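Side-chain contacts in periplasmic oligopeptide-binding protein (Burkholderia pseudomallei, PDB 3ZS6), which probably binds oligopeptides in the periplasm and delivers them to an ABC transport system for uptake: residues E16-A21 and Y181-W186; G38-D43 and Q54-K59; L104-K109 and A113-K118. All coordinates share one frame; numbering follows the deposited sequence.

Contact 1: E16-A21 and Y181-W186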
loop_
_atom_site.group_PDB
_atom_site.type_symbol
_atom_site.label_atom_id
_atom_site.label_comp_id
_atom_site.label_asym_id
_atom_site.label_seq_id
_atom_site.Cartn_x
_atom_site.Cartn_y
_atom_site.Cartn_z
ATOM N N GLU A 16 -8.158 -9.031 2.588
ATOM C CA GLU A 16 -9.165 -9.028 1.524
ATOM C C GLU A 16 -9.099 -10.293 0.664
ATOM O O GLU A 16 -10.105 -10.740 0.121
ATOM C CB GLU A 16 -9.052 -7.771 0.641
ATOM C CG GLU A 16 -7.763 -7.679 -0.194
ATOM C CD GLU A 16 -6.568 -7.156 0.595
ATOM O OE1 GLU A 16 -6.710 -6.920 1.815
ATOM O OE2 GLU A 16 -5.487 -6.966 -0.011
ATOM N N SER A 17 -7.909 -10.868 0.544
ATOM C CA SER A 17 -7.720 -12.029 -0.313
ATOM C C SER A 17 -6.327 -12.581 -0.074
ATOM O O SER A 17 -5.454 -11.863 0.407
ATOM C CB SER A 17 -7.878 -11.621 -1.783
ATOM O OG SER A 17 -7.588 -12.680 -2.680
ATOM N N LEU A 18 -6.126 -13.855 -0.394
ATOM C CA LEU A 18 -4.791 -14.436 -0.390
ATOM C C LEU A 18 -4.401 -14.878 -1.796
ATOM O O LEU A 18 -3.385 -15.549 -1.986
ATOM C CB LEU A 18 -4.702 -15.606 0.586
ATOM C CG LEU A 18 -4.795 -15.233 2.072
ATOM C CD1 LEU A 18 -4.680 -16.475 2.943
ATOM C CD2 LEU A 18 -3.722 -14.220 2.445
ATOM N N ASP A 19 -5.222 -14.496 -2.774
ATOM C CA ASP A 19 -4.909 -14.686 -4.188
ATOM C C ASP A 19 -4.074 -13.491 -4.648
ATOM O O ASP A 19 -4.547 -12.350 -4.613
ATOM C CB ASP A 19 -6.219 -14.769 -4.996
ATOM C CG ASP A 19 -5.998 -15.091 -6.470
ATOM O OD1 ASP A 19 -4.900 -14.795 -7.010
ATOM O OD2 ASP A 19 -6.935 -15.640 -7.095
ATOM N N PRO A 20 -2.823 -13.739 -5.067
ATOM C CA PRO A 20 -1.947 -12.635 -5.483
ATOM C C PRO A 20 -2.624 -11.662 -6.443
ATOM O O PRO A 20 -2.337 -10.469 -6.388
ATOM C CB PRO A 20 -0.786 -13.356 -6.173
ATOM C CG PRO A 20 -0.686 -14.646 -5.414
ATOM C CD PRO A 20 -2.120 -15.032 -5.089
ATOM N N ALA A 21 -3.516 -12.152 -7.294
ATOM C CA ALA A 21 -4.179 -11.287 -8.265
ATOM C C ALA A 21 -5.203 -10.336 -7.641
ATOM O O ALA A 21 -5.627 -9.367 -8.276
ATOM C CB ALA A 21 -4.837 -12.117 -9.364
ATOM N N TYR A 181 6.431 -20.192 3.999
ATOM C CA TYR A 181 5.376 -20.740 4.855
ATOM C C TYR A 181 4.206 -21.302 4.048
ATOM O O TYR A 181 3.947 -20.867 2.928
ATOM C CB TYR A 181 4.875 -19.676 5.858
ATOM C CG TYR A 181 5.982 -19.203 6.764
ATOM C CD1 TYR A 181 6.263 -19.870 7.956
ATOM C CD2 TYR A 181 6.789 -18.122 6.404
ATOM C CE1 TYR A 181 7.304 -19.461 8.774
ATOM C CE2 TYR A 181 7.824 -17.701 7.218
ATOM C CZ TYR A 181 8.080 -18.378 8.400
ATOM O OH TYR A 181 9.112 -17.964 9.207
ATOM N N THR A 182 3.520 -22.288 4.617
ATOM C CA THR A 182 2.309 -22.818 4.016
ATOM C C THR A 182 1.142 -22.562 4.959
ATOM O O THR A 182 1.294 -22.625 6.183
ATOM C CB THR A 182 2.396 -24.340 3.754
ATOM O OG1 THR A 182 2.485 -25.037 5.001
ATOM C CG2 THR A 182 3.608 -24.677 2.895
ATOM N N LEU A 183 -0.023 -22.302 4.377
ATOM C CA LEU A 183 -1.205 -21.935 5.139
ATOM C C LEU A 183 -1.802 -23.141 5.848
ATOM O O LEU A 183 -2.132 -24.139 5.207
ATOM C CB LEU A 183 -2.244 -21.318 4.200
ATOM C CG LEU A 183 -3.516 -20.760 4.840
ATOM C CD1 LEU A 183 -3.171 -19.568 5.716
ATOM C CD2 LEU A 183 -4.518 -20.374 3.758
ATOM N N VAL A 184 -1.965 -23.042 7.165
ATOM C CA VAL A 184 -2.563 -24.130 7.943
ATOM C C VAL A 184 -4.021 -23.855 8.315
ATOM O O VAL A 184 -4.862 -24.760 8.284
ATOM C CB VAL A 184 -1.776 -24.403 9.245
ATOM C CG1 VAL A 184 -2.379 -25.586 9.988
ATOM C CG2 VAL A 184 -0.310 -24.651 8.943
ATOM N N ASP A 185 -4.323 -22.614 8.681
ATOM C CA ASP A 185 -5.678 -22.271 9.109
ATOM C C ASP A 185 -6.024 -20.844 8.697
ATOM O O ASP A 185 -5.178 -19.943 8.752
ATOM C CB ASP A 185 -5.816 -22.443 10.628
ATOM C CG ASP A 185 -7.265 -22.370 11.105
ATOM O OD1 ASP A 185 -8.174 -22.793 10.354
ATOM O OD2 ASP A 185 -7.490 -21.890 12.240
ATOM N N TRP A 186 -7.266 -20.652 8.268
ATOM C CA TRP A 186 -7.764 -19.332 7.924
ATOM C C TRP A 186 -9.198 -19.204 8.419
ATOM O O TRP A 186 -10.125 -19.699 7.778
ATOM C CB TRP A 186 -7.711 -19.113 6.409
ATOM C CG TRP A 186 -8.149 -17.738 5.968
ATOM C CD1 TRP A 186 -8.554 -16.704 6.769
ATOM C CD2 TRP A 186 -8.232 -17.252 4.616
ATOM N NE1 TRP A 186 -8.877 -15.605 6.001
ATOM C CE2 TRP A 186 -8.682 -15.914 4.678
ATOM C CE3 TRP A 186 -7.963 -17.816 3.362
ATOM C CZ2 TRP A 186 -8.873 -15.133 3.534
ATOM C CZ3 TRP A 186 -8.143 -17.035 2.225
ATOM C CH2 TRP A 186 -8.595 -15.705 2.323
#
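Leu-18 and Leu-183 mark the closest approach of the two backbones, yet their CA atoms are still 10.0 Å apart: 16-21 is a loop, 181-186 a strand, and side chains alone span the distance. The loop is shaped by its own turns. Ser-17 OG accepts from Asp-19 N at 3.0 Å, an ST turn, and Asp-19 OD1 accepts from Ala-21 N in an Asx turn, the N-H coming in from above the carboxylate plane. Leu-18, the middle residue of the first turn, reaches toward the strand. Its CD1 sits over one face of the Trp-186 indole, 3.8 Å from the centroid of the six-membered ring and 22° off the normal, a CH-pi contact. CG of Trp-186, anti to the backbone N (chi1 -177°), carries the indole out to meet it. The same methyl meets a second leucine, with Leu-18 CD1 4.0 Å from Leu-183 CD2. Outside the contact, Trp-186 NE1 is hydrogen-bonded to Glu-14 OE2. Strand 181-187 is an outermost strand of a four-stranded mixed sheet, beside 191-196, whose Ile-192 packs on Leu-183 and Trp-186; the loop and helix 26-35 lie against it, Leu-35 touching both leucines and Ile-31 touching Leu-18.

Contact 2: G38-D43 and Q54-K59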
loop_
_atom_site.group_PDB
_atom_site.type_symbol
_atom_site.label_atom_id
_atom_site.label_comp_id
_atom_site.label_asym_id
_atom_site.label_seq_id
_atom_site.Cartn_x
_atom_site.Cartn_y
_atom_site.Cartn_z
ATOM N N GLY A 38 8.204 -14.000 -4.948
ATOM C CA GLY A 38 8.332 -13.508 -6.307
ATOM C C GLY A 38 9.756 -13.639 -6.821
ATOM O O GLY A 38 10.587 -14.307 -6.197
ATOM N N LEU A 39 10.039 -12.997 -7.952
ATOM C CA LEU A 39 11.395 -12.982 -8.511
ATOM C C LEU A 39 12.406 -12.475 -7.480
ATOM O O LEU A 39 13.508 -13.025 -7.338
ATOM C CB LEU A 39 11.441 -12.116 -9.777
ATOM C CG LEU A 39 10.596 -12.632 -10.955
ATOM C CD1 LEU A 39 10.487 -11.612 -12.110
ATOM C CD2 LEU A 39 11.131 -13.972 -11.467
ATOM N N ALA A 40 12.006 -11.428 -6.762
ATOM C CA ALA A 40 12.825 -10.818 -5.723
ATOM C C ALA A 40 12.037 -10.708 -4.413
ATOM O O ALA A 40 10.823 -10.921 -4.391
ATOM C CB ALA A 40 13.295 -9.439 -6.177
ATOM N N ARG A 41 12.738 -10.372 -3.329
ATOM C CA ARG A 41 12.109 -10.103 -2.035
ATOM C C ARG A 41 12.634 -8.783 -1.473
ATOM O O ARG A 41 13.718 -8.332 -1.849
ATOM C CB ARG A 41 12.445 -11.201 -1.005
ATOM C CG ARG A 41 11.991 -12.609 -1.326
ATOM C CD ARG A 41 11.997 -13.479 -0.053
ATOM N NE ARG A 41 13.262 -13.386 0.679
ATOM C CZ ARG A 41 13.409 -12.823 1.878
ATOM N NH1 ARG A 41 12.365 -12.295 2.511
ATOM N NH2 ARG A 41 14.610 -12.793 2.452
ATOM N N ILE A 42 11.883 -8.186 -0.554
ATOM C CA ILE A 42 12.398 -7.081 0.257
ATOM C C ILE A 42 12.750 -7.635 1.621
ATOM O O ILE A 42 11.882 -8.193 2.297
ATOM C CB ILE A 42 11.362 -5.968 0.459
ATOM C CG1 ILE A 42 10.845 -5.463 -0.892
ATOM C CG2 ILE A 42 11.962 -4.827 1.316
ATOM C CD1 ILE A 42 11.960 -4.980 -1.850
ATOM N N ASP A 43 14.014 -7.509 2.025
ATOM C CA ASP A 43 14.449 -8.115 3.287
ATOM C C ASP A 43 14.227 -7.181 4.478
ATOM O O ASP A 43 13.601 -6.125 4.346
ATOM C CB ASP A 43 15.903 -8.630 3.217
ATOM C CG ASP A 43 16.951 -7.517 3.364
ATOM O OD1 ASP A 43 16.605 -6.363 3.718
ATOM O OD2 ASP A 43 18.144 -7.815 3.138
ATOM N N GLN A 54 17.712 -15.908 -8.833
ATOM C CA GLN A 54 18.980 -15.823 -8.121
ATOM C C GLN A 54 19.781 -14.613 -8.605
ATOM O O GLN A 54 20.680 -14.133 -7.914
ATOM C CB GLN A 54 19.785 -17.121 -8.257
ATOM C CG GLN A 54 20.157 -17.488 -9.680
ATOM C CD GLN A 54 21.004 -18.745 -9.755
ATOM O OE1 GLN A 54 20.689 -19.762 -9.131
ATOM N NE2 GLN A 54 22.097 -18.676 -10.509
ATOM N N ALA A 55 19.432 -14.103 -9.782
ATOM C CA ALA A 55 20.145 -12.969 -10.359
ATOM C C ALA A 55 19.313 -12.284 -11.436
ATOM O O ALA A 55 18.393 -12.876 -11.993
ATOM C CB ALA A 55 21.496 -13.423 -10.935
ATOM N N TRP A 56 19.634 -11.026 -11.718
ATOM C CA TRP A 56 18.970 -10.305 -12.796
ATOM C C TRP A 56 19.888 -9.254 -13.392
ATOM O O TRP A 56 20.879 -8.855 -12.778
ATOM C CB TRP A 56 17.662 -9.663 -12.322
ATOM C CG TRP A 56 17.798 -8.858 -11.073
ATOM C CD1 TRP A 56 18.292 -7.589 -10.960
ATOM C CD2 TRP A 56 17.417 -9.259 -9.753
ATOM N NE1 TRP A 56 18.250 -7.178 -9.649
ATOM C CE2 TRP A 56 17.720 -8.185 -8.885
ATOM C CE3 TRP A 56 16.865 -10.427 -9.215
ATOM C CZ2 TRP A 56 17.481 -8.242 -7.514
ATOM C CZ3 TRP A 56 16.621 -10.480 -7.847
ATOM C CH2 TRP A 56 16.930 -9.394 -7.015
ATOM N N GLU A 57 19.543 -8.805 -14.593
ATOM C CA GLU A 57 20.391 -7.884 -15.325
ATOM C C GLU A 57 19.538 -6.978 -16.207
ATOM O O GLU A 57 18.613 -7.443 -16.877
ATOM C CB GLU A 57 21.396 -8.680 -16.168
ATOM C CG GLU A 57 22.473 -7.845 -16.839
ATOM C CD GLU A 57 23.635 -8.691 -17.356
ATOM O OE1 GLU A 57 24.009 -9.680 -16.689
ATOM O OE2 GLU A 57 24.177 -8.361 -18.429
ATOM N N HIS A 58 19.852 -5.685 -16.188
ATOM C CA HIS A 58 19.199 -4.695 -17.036
ATOM C C HIS A 58 19.911 -4.653 -18.393
ATOM O O HIS A 58 20.818 -3.847 -18.610
ATOM C CB HIS A 58 19.246 -3.324 -16.355
ATOM C CG HIS A 58 18.258 -2.343 -16.897
ATOM N ND1 HIS A 58 18.205 -1.031 -16.476
ATOM C CD2 HIS A 58 17.282 -2.480 -17.825
ATOM C CE1 HIS A 58 17.241 -0.401 -17.124
ATOM N NE2 HIS A 58 16.665 -1.259 -17.949
ATOM N N LYS A 59 19.525 -5.561 -19.283
ATOM C CA LYS A 59 20.251 -5.793 -20.529
ATOM C C LYS A 59 20.138 -4.645 -21.524
ATOM O O LYS A 59 21.072 -4.363 -22.267
ATOM C CB LYS A 59 19.793 -7.101 -21.175
ATOM C CG LYS A 59 20.057 -8.336 -20.328
ATOM C CD LYS A 59 21.456 -8.883 -20.552
ATOM C CE LYS A 59 21.413 -10.343 -20.968
ATOM N NZ LYS A 59 22.663 -11.081 -20.623
#
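Ala-40 and Trp-56 meet where two segments of a hairpin have begun to part: the nearest CA atoms, those of Leu-39 and Gln-54, are 8.1 Å apart, and the chain turns a corner at Gln-54. That corner coincides with a classic beta bulge, in which Gln-54 and Ala-55 both face Lys-67 on the adjoining strand. Beyond it, Trp-56 points back toward 38-43 and reaches across to it. Its CG stands between the backbone N and the carbonyl carbon (chi1 50°), and from there the far end of the benzo ring does the touching. Trp-56 CH2 lies 3.7 Å from Ala-40 CB, with CZ3 of the same ring 3.9 Å from that methyl. The backbone adds a looser approach, Leu-39 O being 4.1 Å from Trp-56 CZ3. The indole also meets the ring of Phe-66, their planes at about 50°, and a glycerol, probably from the crystallisation liquor, is hydrogen-bonded to Trp-56 N. Leu-39 turns its own side chain elsewhere, onto Phe-66 and onto Phe-85 and Trp-89 of helix 82-93. Nearer the turn the backbones are hydrogen-bonded: Leu-39 to Gly-51 and Ala-53, Arg-41 to Val-49. The whole is a beta hairpin of strands 40-42 and 48-60, with 40-42 at one margin of a five-stranded antiparallel sheet.

Contact 3: L104-K109 and A113-K118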
loop_
_atom_site.group_PDB
_atom_site.type_symbol
_atom_site.label_atom_id
_atom_site.label_comp_id
_atom_site.label_asym_id
_atom_site.label_seq_id
_atom_site.Cartn_x
_atom_site.Cartn_y
_atom_site.Cartn_z
ATOM N N LEU A 104 0.822 -2.686 -11.137
ATOM C CA LEU A 104 2.186 -3.218 -11.095
ATOM C C LEU A 104 2.640 -3.853 -12.410
ATOM O O LEU A 104 3.815 -3.776 -12.764
ATOM C CB LEU A 104 2.366 -4.221 -9.942
ATOM C CG LEU A 104 2.479 -3.596 -8.551
ATOM C CD1 LEU A 104 2.788 -4.657 -7.494
ATOM C CD2 LEU A 104 3.529 -2.505 -8.544
ATOM N N VAL A 105 1.714 -4.471 -13.134
ATOM C CA VAL A 105 2.070 -5.105 -14.397
ATOM C C VAL A 105 1.992 -4.091 -15.537
ATOM O O VAL A 105 2.406 -4.356 -16.663
ATOM C CB VAL A 105 1.171 -6.324 -14.689
ATOM C CG1 VAL A 105 -0.194 -5.867 -15.198
ATOM C CG2 VAL A 105 1.848 -7.258 -15.687
ATOM N N GLU A 106 1.490 -2.906 -15.224
ATOM C CA GLU A 106 1.266 -1.884 -16.238
ATOM C C GLU A 106 2.558 -1.427 -16.921
ATOM O O GLU A 106 2.523 -0.954 -18.059
ATOM C CB GLU A 106 0.532 -0.688 -15.627
ATOM C CG GLU A 106 -0.520 -0.067 -16.522
ATOM C CD GLU A 106 -1.339 0.987 -15.794
ATOM O OE1 GLU A 106 -2.135 0.614 -14.907
ATOM O OE2 GLU A 106 -1.181 2.188 -16.102
ATOM N N PHE A 107 3.694 -1.570 -16.241
ATOM C CA PHE A 107 4.972 -1.164 -16.831
ATOM C C PHE A 107 5.413 -2.145 -17.917
ATOM O O PHE A 107 6.249 -1.818 -18.763
ATOM C CB PHE A 107 6.078 -1.056 -15.773
ATOM C CG PHE A 107 5.860 0.031 -14.758
ATOM C CD1 PHE A 107 4.665 0.729 -14.702
ATOM C CD2 PHE A 107 6.864 0.358 -13.858
ATOM C CE1 PHE A 107 4.472 1.729 -13.760
ATOM C CE2 PHE A 107 6.679 1.357 -12.918
ATOM C CZ PHE A 107 5.481 2.043 -12.869
ATOM N N VAL A 108 4.855 -3.352 -17.888
ATOM C CA VAL A 108 5.241 -4.379 -18.847
ATOM C C VAL A 108 4.664 -4.119 -20.239
ATOM O O VAL A 108 3.548 -3.615 -20.384
ATOM C CB VAL A 108 4.856 -5.781 -18.357
ATOM C CG1 VAL A 108 5.333 -6.838 -19.343
ATOM C CG2 VAL A 108 5.455 -6.030 -16.977
ATOM N N LYS A 109 5.447 -4.469 -21.255
ATOM C CA LYS A 109 5.110 -4.191 -22.642
ATOM C C LYS A 109 3.745 -4.755 -23.020
ATOM O O LYS A 109 3.460 -5.935 -22.789
ATOM C CB LYS A 109 6.202 -4.740 -23.569
ATOM C CG LYS A 109 6.074 -4.310 -25.015
ATOM C CD LYS A 109 6.053 -2.792 -25.135
ATOM C CE LYS A 109 6.203 -2.345 -26.583
ATOM N NZ LYS A 109 7.569 -2.637 -27.107
ATOM N N ALA A 113 -2.742 -2.085 -23.238
ATOM C CA ALA A 113 -3.662 -2.541 -24.266
ATOM C C ALA A 113 -4.440 -3.772 -23.797
ATOM O O ALA A 113 -5.639 -3.899 -24.045
ATOM C CB ALA A 113 -2.908 -2.835 -25.555
ATOM N N ILE A 114 -3.754 -4.676 -23.114
ATOM C CA ILE A 114 -4.387 -5.889 -22.613
ATOM C C ILE A 114 -5.442 -5.576 -21.544
ATOM O O ILE A 114 -6.567 -6.064 -21.601
ATOM C CB ILE A 114 -3.323 -6.848 -22.050
ATOM C CG1 ILE A 114 -2.429 -7.354 -23.188
ATOM C CG2 ILE A 114 -3.979 -7.997 -21.278
ATOM C CD1 ILE A 114 -1.102 -7.934 -22.712
ATOM N N ILE A 115 -5.059 -4.763 -20.566
ATOM C CA ILE A 115 -5.970 -4.308 -19.521
ATOM C C ILE A 115 -7.211 -3.656 -20.133
ATOM O O ILE A 115 -8.325 -3.823 -19.635
ATOM C CB ILE A 115 -5.261 -3.307 -18.592
ATOM C CG1 ILE A 115 -4.172 -4.033 -17.797
ATOM C CG2 ILE A 115 -6.274 -2.600 -17.666
ATOM C CD1 ILE A 115 -3.125 -3.119 -17.178
ATOM N N ALA A 116 -7.009 -2.920 -21.222
ATOM C CA ALA A 116 -8.105 -2.252 -21.911
ATOM C C ALA A 116 -8.907 -3.220 -22.784
ATOM O O ALA A 116 -9.946 -2.859 -23.338
ATOM C CB ALA A 116 -7.569 -1.099 -22.750
ATOM N N GLY A 117 -8.419 -4.449 -22.917
ATOM C CA GLY A 117 -9.110 -5.448 -23.716
ATOM C C GLY A 117 -8.876 -5.319 -25.211
ATOM O O GLY A 117 -9.611 -5.900 -26.011
ATOM N N LYS A 118 -7.847 -4.571 -25.601
ATOM C CA LYS A 118 -7.551 -4.374 -27.023
ATOM C C LYS A 118 -6.640 -5.467 -27.579
ATOM O O LYS A 118 -6.624 -5.718 -28.782
ATOM C CB LYS A 118 -6.938 -2.993 -27.264
ATOM C CG LYS A 118 -7.822 -1.844 -26.800
ATOM C CD LYS A 118 -7.178 -0.494 -27.077
ATOM C CE LYS A 118 -7.995 0.642 -26.470
ATOM N NZ LYS A 118 -7.305 1.960 -26.581
#
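Glu-106 brings the flat group to its meeting with Ile-115, but neither a face nor an edge of its carboxylate makes the contact; the aliphatic part of the side chain does. Ile-115 lies in the helical turn closed by a Schellman motif at Gly-117, and projects toward 104-109. The carboxylate is held from outside: the salt bridge of Glu-106 OE2 with Arg-421 NH1 ties this loop to a distant part of the chain, next to the disulfide of Cys-422 with Cys-432. In the Schellman motif Lys-118 N bonds to Ala-113 O and Gly-117 N to Ile-114 O, each at 2.8 Å, and Gly-117 leaves the helical conformation with a positive phi of 80°. The facing segment is itself coiled: 104-107 have helical backbone angles without the regular bonds, and Val-108 N reaches back to Val-105 O. The nearest CA atoms, of Glu-106 and Ile-115, are 8.3 Å apart, a separation bridged by apolar carbons. Helix 82-93 lies close by, with Leu-92 against Val-105 and Ala-93 against Ile-114, so the contact joins a loop and a short helix beside a longer one. In Ile-115, CG1 is anti to the carbonyl carbon (chi1 -68°) and CD1 continues the extended chain (chi2 162°), bringing that methyl to the loop. The side chains of Glu-106 and Ile-115 cross at about a right angle, and Ile-115 CD1 stops 4.1 Å from Glu-106 CG and a looser 4.5 Å from Val-105 CG1.

How the contacts relate
Contacts 1, 2 and 3 lie apart, their centres 22 to 26 Å from one another, and none touches another. Contact 1 spans the longest separation in sequence: the chain leaves 16-21, completes contact 2 and then contact 3, and returns at 181-186. Helix 82-93 is one element near all three. It reaches contact 1 through Asp-19 of its loop, which forms a salt bridge with Arg-91, and its Trp-89 touches a residue of each of the two local contacts. The antiparallel sheet of contact 2 also includes strand 133-137, whose Lys-137 bonds through the backbone to Lys-109. The helix thus lies against segments from all three, within the long excursion between 16-21 and 181-186.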